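MutT/NUDIX family protein (Bacillus thuringiensis str. Al Hakam, PDB 3ID9) probably hydrolyses nucleoside diphosphates linked to another moiety, its own substrate being unknown. Local coordinates at residues B[84-90]-B[154-160]. Sequence-based numbering, arbitrary orientation.
Sequences YVCDKPD and SYQGLKR
Tyr155 and Asp87 meet on the face that the second subunit covers, where the C-terminal strand 154-157 pairs in parallel with strand 77-88 of the Nudix sheet. Tyr155 OH gives its proton to Asp87 OD1 (2.7 Å) on the syn side of the carboxylate. With CG anti to the backbone N (chi1 164°), the Tyr155 ring runs forward past Val85, whose CG1 lies 4.0 Å from Tyr155 CD1; a branched aliphatic suits this buried position against Leu82 of the second subunit. Gly157, without a side chain, lets hydroxyl and carboxylate meet above its CA. Gln156 N to Val85 O (3.0 Å) helps fix the register.

The other face is more open to solvent. Tyr84, backed by Leu144, and Gln156 are long enough for Tyr84 OH to reach Gln156 OE1 (2.8 Å) from above the amide plane, while the ring edge meets Ser154 CB. Just past the strand end, Leu158 CD1 touches Cys86 SG (3.7 Å). Exposed Asp90 OD1 makes a salt bridge to Lys159 NZ (3.1 Å), whose flexible chain also reaches Gly58 O of the second subunit. Asp87 OD2 accepts Leu61 N at that subunit's helix 61-72 start, probably favouring a charged carboxylate that ties strand pairing to the dimer.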
# COMPACT_ATOMS: atom_id res chain seq x y z
N TYR B 84 -1.70 -1.78 -5.89
CA TYR B 84 -1.62 -0.38 -6.22
C TYR B 84 -2.28 0.47 -5.15
O TYR B 84 -3.35 0.14 -4.64
CB TYR B 84 -2.32 -0.18 -7.56
CG TYR B 84 -2.19 1.19 -8.18
CD1 TYR B 84 -1.04 1.54 -8.89
CD2 TYR B 84 -3.23 2.11 -8.09
CE1 TYR B 84 -0.94 2.79 -9.50
CE2 TYR B 84 -3.14 3.36 -8.69
CZ TYR B 84 -1.99 3.69 -9.40
OH TYR B 84 -1.92 4.92 -10.02
N VAL B 85 -1.62 1.57 -4.81
CA VAL B 85 -2.13 2.50 -3.82
C VAL B 85 -2.21 3.86 -4.50
O VAL B 85 -1.23 4.34 -5.09
CB VAL B 85 -1.22 2.57 -2.57
CG1 VAL B 85 -1.70 3.66 -1.64
CG2 VAL B 85 -1.23 1.23 -1.85
N CYS B 86 -3.39 4.45 -4.45
CA CYS B 86 -3.62 5.74 -5.06
C CYS B 86 -4.19 6.68 -4.01
O CYS B 86 -5.20 6.36 -3.37
CB CYS B 86 -4.61 5.59 -6.23
SG CYS B 86 -5.14 7.15 -6.99
N ASP B 87 -3.54 7.81 -3.78
CA ASP B 87 -4.07 8.72 -2.79
C ASP B 87 -4.28 10.12 -3.34
O ASP B 87 -3.48 10.63 -4.12
CB ASP B 87 -3.23 8.71 -1.50
CG ASP B 87 -1.92 9.47 -1.61
OD1 ASP B 87 -1.12 9.21 -2.54
OD2 ASP B 87 -1.68 10.34 -0.74
N LYS B 88 -5.42 10.69 -2.95
CA LYS B 88 -5.84 12.03 -3.35
C LYS B 88 -6.11 12.84 -2.10
O LYS B 88 -7.25 12.92 -1.64
CB LYS B 88 -7.13 11.98 -4.17
CG LYS B 88 -6.98 11.48 -5.60
CD LYS B 88 -8.33 11.59 -6.30
CE LYS B 88 -8.27 11.16 -7.75
NZ LYS B 88 -9.63 11.30 -8.37
N PRO B 89 -5.06 13.43 -1.51
CA PRO B 89 -5.28 14.21 -0.29
C PRO B 89 -6.19 15.43 -0.49
O PRO B 89 -6.87 15.85 0.46
CB PRO B 89 -3.86 14.57 0.16
CG PRO B 89 -3.09 14.59 -1.12
CD PRO B 89 -3.63 13.39 -1.87
N ASP B 90 -6.23 15.98 -1.70
CA ASP B 90 -7.07 17.15 -1.98
C ASP B 90 -8.57 16.83 -2.11
O ASP B 90 -9.39 17.75 -2.14
CB ASP B 90 -6.63 17.89 -3.26
CG ASP B 90 -5.22 18.45 -3.17
OD1 ASP B 90 -4.86 19.05 -2.13
OD2 ASP B 90 -4.47 18.31 -4.16
N SER B 154 2.92 -0.91 -6.35
CA SER B 154 2.90 0.31 -7.15
C SER B 154 2.19 1.42 -6.37
O SER B 154 1.25 1.16 -5.63
CB SER B 154 2.18 0.09 -8.48
OG SER B 154 2.92 -0.78 -9.31
N TYR B 155 2.64 2.65 -6.56
CA TYR B 155 2.05 3.77 -5.85
C TYR B 155 1.98 5.03 -6.70
O TYR B 155 2.79 5.24 -7.60
CB TYR B 155 2.84 4.08 -4.58
CG TYR B 155 2.52 5.44 -4.02
CD1 TYR B 155 1.39 5.65 -3.22
CD2 TYR B 155 3.30 6.55 -4.34
CE1 TYR B 155 1.05 6.92 -2.77
CE2 TYR B 155 2.97 7.82 -3.90
CZ TYR B 155 1.85 8.00 -3.11
OH TYR B 155 1.53 9.27 -2.67
N GLN B 156 1.03 5.89 -6.39
CA GLN B 156 0.89 7.13 -7.12
C GLN B 156 0.13 8.14 -6.28
O GLN B 156 -0.91 7.82 -5.71
CB GLN B 156 0.16 6.88 -8.43
CG GLN B 156 0.06 8.08 -9.33
CD GLN B 156 -0.73 7.77 -10.60
OE1 GLN B 156 -0.41 6.83 -11.33
NE2 GLN B 156 -1.76 8.57 -10.87
N GLY B 157 0.68 9.35 -6.18
CA GLY B 157 0.03 10.41 -5.43
C GLY B 157 -0.55 11.37 -6.45
O GLY B 157 0.11 11.71 -7.43
N LEU B 158 -1.79 11.80 -6.24
CA LEU B 158 -2.45 12.71 -7.16
C LEU B 158 -2.97 13.97 -6.48
O LEU B 158 -3.75 13.89 -5.54
CB LEU B 158 -3.61 12.01 -7.86
CG LEU B 158 -3.24 10.82 -8.73
CD1 LEU B 158 -4.48 10.06 -9.13
CD2 LEU B 158 -2.49 11.32 -9.96
N LYS B 159 -2.52 15.11 -6.97
CA LYS B 159 -2.95 16.40 -6.45
C LYS B 159 -3.42 17.25 -7.62
O LYS B 159 -2.93 17.09 -8.74
CB LYS B 159 -1.79 17.09 -5.73
CG LYS B 159 -1.34 16.38 -4.47
CD LYS B 159 -0.24 17.14 -3.74
CE LYS B 159 -0.71 18.50 -3.24
NZ LYS B 159 -1.81 18.39 -2.25
N ARG B 160 -4.37 18.15 -7.37
CA ARG B 160 -4.86 19.02 -8.42
C ARG B 160 -3.81 20.08 -8.77
O ARG B 160 -2.92 20.37 -7.97
CB ARG B 160 -6.16 19.71 -8.00
CG ARG B 160 -7.42 18.94 -8.35
CD ARG B 160 -7.63 18.88 -9.87
NE ARG B 160 -8.82 19.63 -10.30
CZ ARG B 160 -8.79 20.85 -10.84
NH1 ARG B 160 -7.63 21.47 -11.03
NH2 ARG B 160 -9.92 21.44 -11.19